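Local coordinates for BAR/IMD domain-containing adapter protein 2-like 2 (Mus musculus, PDB 3OK8), which binds phosphoinositides through its I-BAR (IMD) domain, the part present here, and induces planar or gently curved membrane structures, at residues Q9-T14 with V171-K175; I17-I21 with A178-E182. All blocks are in the same frame, centred on the assembly; numbering follows the deposited sequence.

Interaction 1: Q9-T14 with V171-K175; sequences QFYRST and VSESK
Helical segments 9-14 and 171-175 run nearly parallel, their axes 9.5 Å apart and inclined by 18°, with T14 and K175 bringing the backbones closest, 5.0 Å between CA atoms. F10 and K175 contribute the largest shares of the contact, together about half. The ring of F10 reaches across to the second helix, its CG 3.3 Å from CG1 of V171, while its CE1 meets the backbone at CA of S172. A short branched side chain such as V171 can lie close against the ring, though this contact is tight and its first torsion (119°) is far from staggered. K175 lies across the gap as a knob among Q9, F10, S13 and T14. With CG anti to the backbone N (chi1 -168°) and the chain extended beyond it, it crosses the F10 side chain at about a right angle, CD 3.9 Å from CD1 of F10. The long lysine is thus an apolar arm alongside the phenylalanine. Its ammonium stands close to the ring normal, but with NZ 5.1 Å from the F10 centroid any cation-pi attraction is weak; the chain ends near S13 without a hydrogen bond to it. A water donates to V171 O at 2.7 Å; its approach to T14 OG1 is implausibly short, a doubtful bond. Y124 and Y128 of helix 71-147 cover T14, V171 and S174. Such knob packing joins the first and third helices of the I-BAR three-helix bundle.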
loop_
_atom_site.group_PDB
_atom_site.type_symbol
_atom_site.label_atom_id
_atom_site.label_comp_id
_atom_site.label_asym_id
_atom_site.label_seq_id
_atom_site.Cartn_x
_atom_site.Cartn_y
_atom_site.Cartn_z
ATOM N N GLN A 9 35.560 -1.018 36.431
ATOM C CA GLN A 9 35.080 -0.205 35.318
ATOM C C GLN A 9 34.817 -1.080 34.094
ATOM O O GLN A 9 33.714 -1.109 33.564
ATOM C CB GLN A 9 36.092 0.892 34.984
ATOM C CG GLN A 9 36.061 1.355 33.538
ATOM C CD GLN A 9 34.801 2.125 33.195
ATOM O OE1 GLN A 9 34.076 2.580 34.088
ATOM N NE2 GLN A 9 34.534 2.282 31.895
ATOM N N PHE A 10 35.838 -1.795 33.643
ATOM C CA PHE A 10 35.653 -2.744 32.563
ATOM C C PHE A 10 34.501 -3.676 32.886
ATOM O O PHE A 10 33.616 -3.908 32.058
ATOM C CB PHE A 10 36.934 -3.536 32.306
ATOM C CG PHE A 10 37.888 -2.843 31.387
ATOM C CD1 PHE A 10 37.964 -3.199 30.054
ATOM C CD2 PHE A 10 38.688 -1.816 31.848
ATOM C CE1 PHE A 10 38.837 -2.555 29.200
ATOM C CE2 PHE A 10 39.564 -1.165 31.001
ATOM C CZ PHE A 10 39.640 -1.535 29.675
ATOM N N TYR A 11 34.506 -4.200 34.101
ATOM C CA TYR A 11 33.465 -5.121 34.520
ATOM C C TYR A 11 32.094 -4.500 34.367
ATOM O O TYR A 11 31.179 -5.141 33.863
ATOM C CB TYR A 11 33.638 -5.544 35.969
ATOM C CG TYR A 11 32.497 -6.401 36.435
ATOM C CD1 TYR A 11 32.480 -7.760 36.168
ATOM C CD2 TYR A 11 31.416 -5.849 37.114
ATOM C CE1 TYR A 11 31.433 -8.554 36.576
ATOM C CE2 TYR A 11 30.363 -6.634 37.526
ATOM C CZ TYR A 11 30.378 -7.988 37.253
ATOM O OH TYR A 11 29.342 -8.794 37.658
ATOM N N ARG A 12 31.955 -3.260 34.826
ATOM C CA ARG A 12 30.678 -2.550 34.754
ATOM C C ARG A 12 30.286 -2.215 33.315
ATOM O O ARG A 12 29.125 -2.341 32.942
ATOM C CB ARG A 12 30.713 -1.277 35.607
ATOM C CG ARG A 12 30.420 -1.512 37.086
ATOM C CD ARG A 12 31.075 -0.468 37.998
ATOM N NE ARG A 12 31.389 0.782 37.307
ATOM C CZ ARG A 12 32.573 1.395 37.348
ATOM N NH1 ARG A 12 33.573 0.890 38.069
ATOM N NH2 ARG A 12 32.753 2.527 36.676
ATOM N N SER A 13 31.264 -1.791 32.519
ATOM C CA SER A 13 31.032 -1.408 31.131
ATOM C C SER A 13 30.618 -2.593 30.275
ATOM O O SER A 13 29.754 -2.473 29.410
ATOM C CB SER A 13 32.279 -0.758 30.540
ATOM O OG SER A 13 32.269 0.640 30.770
ATOM N N THR A 14 31.247 -3.737 30.514
ATOM C CA THR A 14 30.906 -4.963 29.806
ATOM C C THR A 14 29.512 -5.449 30.202
ATOM O O THR A 14 28.784 -6.026 29.391
ATOM C CB THR A 14 31.925 -6.073 30.103
ATOM O OG1 THR A 14 33.242 -5.609 29.785
ATOM C CG2 THR A 14 31.612 -7.312 29.283
ATOM N N VAL A 171 39.706 -9.127 30.664
ATOM C CA VAL A 171 38.763 -8.035 30.823
ATOM C C VAL A 171 38.705 -7.146 29.581
ATOM O O VAL A 171 37.638 -6.686 29.187
ATOM C CB VAL A 171 39.127 -7.186 32.065
ATOM C CG1 VAL A 171 39.436 -5.754 31.675
ATOM C CG2 VAL A 171 38.044 -7.273 33.132
ATOM N N SER A 172 39.858 -6.910 28.966
ATOM C CA SER A 172 39.934 -6.044 27.796
ATOM C C SER A 172 39.309 -6.730 26.588
ATOM O O SER A 172 38.621 -6.103 25.778
ATOM C CB SER A 172 41.394 -5.695 27.504
ATOM O OG SER A 172 41.523 -4.992 26.281
ATOM N N GLU A 173 39.553 -8.031 26.486
ATOM C CA GLU A 173 39.049 -8.837 25.385
ATOM C C GLU A 173 37.533 -9.044 25.477
ATOM O O GLU A 173 36.839 -9.095 24.459
ATOM C CB GLU A 173 39.772 -10.186 25.367
ATOM C CG GLU A 173 39.177 -11.217 24.422
ATOM C CD GLU A 173 39.259 -10.797 22.956
ATOM O OE1 GLU A 173 40.304 -10.226 22.567
ATOM O OE2 GLU A 173 38.282 -11.048 22.199
ATOM N N SER A 174 37.032 -9.176 26.701
ATOM C CA SER A 174 35.610 -9.386 26.945
ATOM C C SER A 174 34.780 -8.189 26.524
ATOM O O SER A 174 33.707 -8.353 25.914
ATOM C CB SER A 174 35.364 -9.667 28.421
ATOM O OG SER A 174 35.822 -10.957 28.767
ATOM N N LYS A 175 35.270 -6.994 26.861
ATOM C CA LYS A 175 34.583 -5.752 26.514
ATOM C C LYS A 175 34.481 -5.577 25.001
ATOM O O LYS A 175 33.456 -5.135 24.488
ATOM C CB LYS A 175 35.262 -4.527 27.141
ATOM C CG LYS A 175 34.409 -3.258 27.048
ATOM C CD LYS A 175 35.125 -2.050 27.613
ATOM C CE LYS A 175 34.227 -0.821 27.639
ATOM N NZ LYS A 175 34.612 0.140 28.727
HETATM O O HOH W 1 35.262 -6.683 30.558
#

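Interaction 2: I17-I21 with A178-E182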
loop_
_atom_site.group_PDB
_atom_site.type_symbol
_atom_site.label_atom_id
_atom_site.label_comp_id
_atom_site.label_asym_id
_atom_site.label_seq_id
_atom_site.Cartn_x
_atom_site.Cartn_y
_atom_site.Cartn_z
ATOM N N ILE A 17 26.585 -3.595 28.586
ATOM C CA ILE A 17 26.379 -4.002 27.205
ATOM C C ILE A 17 25.543 -5.269 27.087
ATOM O O ILE A 17 24.590 -5.318 26.308
ATOM C CB ILE A 17 27.704 -4.213 26.488
ATOM C CG1 ILE A 17 28.398 -2.869 26.282
ATOM C CG2 ILE A 17 27.468 -4.934 25.159
ATOM C CD1 ILE A 17 29.798 -2.984 25.704
ATOM N N TYR A 18 25.905 -6.296 27.846
ATOM C CA TYR A 18 25.071 -7.487 27.952
ATOM C C TYR A 18 23.666 -7.151 28.437
ATOM O O TYR A 18 22.689 -7.780 28.024
ATOM C CB TYR A 18 25.711 -8.512 28.886
ATOM C CG TYR A 18 26.854 -9.228 28.229
ATOM C CD1 TYR A 18 26.630 -10.040 27.123
ATOM C CD2 TYR A 18 28.164 -9.082 28.691
ATOM C CE1 TYR A 18 27.668 -10.691 26.499
ATOM C CE2 TYR A 18 29.211 -9.733 28.069
ATOM C CZ TYR A 18 28.953 -10.537 26.977
ATOM O OH TYR A 18 29.968 -11.186 26.335
ATOM N N LYS A 19 23.560 -6.164 29.321
ATOM C CA LYS A 19 22.249 -5.758 29.808
ATOM C C LYS A 19 21.475 -4.939 28.779
ATOM O O LYS A 19 20.249 -4.966 28.779
ATOM C CB LYS A 19 22.332 -5.028 31.146
ATOM C CG LYS A 19 22.349 -5.963 32.361
ATOM C CD LYS A 19 23.690 -6.704 32.502
ATOM C CE LYS A 19 23.599 -7.893 33.449
ATOM N NZ LYS A 19 23.459 -7.471 34.876
ATOM N N SER A 20 22.178 -4.218 27.906
ATOM C CA SER A 20 21.505 -3.507 26.817
ATOM C C SER A 20 20.889 -4.509 25.857
ATOM O O SER A 20 19.786 -4.317 25.349
ATOM C CB SER A 20 22.480 -2.616 26.045
ATOM O OG SER A 20 22.596 -1.336 26.628
ATOM N N ILE A 21 21.625 -5.582 25.598
ATOM C CA ILE A 21 21.167 -6.605 24.674
ATOM C C ILE A 21 19.957 -7.346 25.243
ATOM O O ILE A 21 18.987 -7.578 24.547
ATOM C CB ILE A 21 22.296 -7.611 24.340
ATOM C CG1 ILE A 21 23.430 -6.914 23.579
ATOM C CG2 ILE A 21 21.751 -8.807 23.558
ATOM C CD1 ILE A 21 24.653 -7.803 23.357
ATOM N N ALA A 178 31.997 -8.236 23.702
ATOM C CA ALA A 178 30.621 -7.875 24.035
ATOM C C ALA A 178 30.109 -6.738 23.155
ATOM O O ALA A 178 28.942 -6.746 22.735
ATOM C CB ALA A 178 30.501 -7.509 25.501
ATOM N N GLU A 179 30.974 -5.754 22.903
ATOM C CA GLU A 179 30.683 -4.682 21.953
ATOM C C GLU A 179 30.354 -5.262 20.592
ATOM O O GLU A 179 29.410 -4.827 19.921
ATOM C CB GLU A 179 31.894 -3.763 21.782
ATOM C CG GLU A 179 32.016 -2.640 22.792
ATOM C CD GLU A 179 33.305 -1.838 22.607
ATOM O OE1 GLU A 179 34.338 -2.437 22.206
ATOM O OE2 GLU A 179 33.288 -0.613 22.861
ATOM N N LEU A 180 31.170 -6.226 20.176
ATOM C CA LEU A 180 31.015 -6.850 18.876
ATOM C C LEU A 180 29.635 -7.494 18.724
ATOM O O LEU A 180 28.944 -7.252 17.738
ATOM C CB LEU A 180 32.120 -7.876 18.635
ATOM C CG LEU A 180 32.286 -8.395 17.205
ATOM C CD1 LEU A 180 32.282 -7.264 16.183
ATOM C CD2 LEU A 180 33.565 -9.199 17.089
ATOM N N GLU A 181 29.254 -8.313 19.703
ATOM C CA GLU A 181 27.950 -8.968 19.734
ATOM C C GLU A 181 26.808 -7.968 19.592
ATOM O O GLU A 181 25.822 -8.216 18.890
ATOM C CB GLU A 181 27.785 -9.736 21.046
ATOM C CG GLU A 181 28.704 -10.937 21.167
ATOM C CD GLU A 181 28.453 -11.987 20.095
ATOM O OE1 GLU A 181 29.402 -12.301 19.345
ATOM O OE2 GLU A 181 27.314 -12.503 20.002
ATOM N N GLU A 182 26.935 -6.847 20.288
ATOM C CA GLU A 182 25.932 -5.804 20.212
ATOM C C GLU A 182 25.832 -5.315 18.783
ATOM O O GLU A 182 24.735 -5.234 18.215
ATOM C CB GLU A 182 26.304 -4.651 21.129
ATOM C CG GLU A 182 25.377 -3.463 21.056
ATOM C CD GLU A 182 25.715 -2.437 22.106
ATOM O OE1 GLU A 182 26.725 -1.722 21.931
ATOM O OE2 GLU A 182 24.980 -2.360 23.118
HETATM O O HOH W 2 25.216 -0.130 24.709
#
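A178 is the small residue around which I17 and Y18 close. Here segments 17-21 and 178-182 lie nearly parallel, with axes 9.6 Å apart and inclined by 20°. The CG2 methyl of I17 rests 3.4 Å from the carbonyl O of A178, and its other branch carries CD1 to the CG methylene of E179 at 3.7 Å. Y18 starts out away from the partner helix, but the far end of its ring comes back, CE2 lying 3.6 Å from CB of A178; the small alanine lets the ring come close to the helix backbone. The tyrosine hydroxyl is hydrogen-bonded to S120 of helix 71-147, which ties the ring to the middle helix as well. One turn on, I21 sends CD1 to within 3.9 Å of CA of E182, in looser apolar packing backed by I117. The flank away from Y18 is more polar, with an ordered water. E182 extends with CG anti to the backbone N (chi1 176°): its CB lies against I21, while its OE2 accepts a hydrogen bond from the water at 2.7 Å. That water also makes a weak, long bond with S20 OG. S67 of the second subunit packs on E182, and S68 OG of that subunit is hydrogen-bonded to E179 OE2. This apolar seam with a charged border belongs to the three-helix bundle of an I-BAR domain, here beside its dimer interface.

Interactions 1 and 2 are successive steps along one seam between helix 5-66 and helix 153-217; their centres lie 11 Å apart and they meet where CG2 of T14 packs on CB of A178. Neither is wholly core, but interaction 2, nearer the centre of the chain, has more buried residues. Interaction 1 sets the F10 ring against lysine methylenes, with a water within the gap; interaction 2 gathers isoleucine branches and the Y18 ring around an alanine, with its water at the E182 carboxylate. Helix 71-147 backs both. The second subunit reaches only interaction 2, where glutamates face its serines, so the seam passes from packing within one subunit toward the dimer interface.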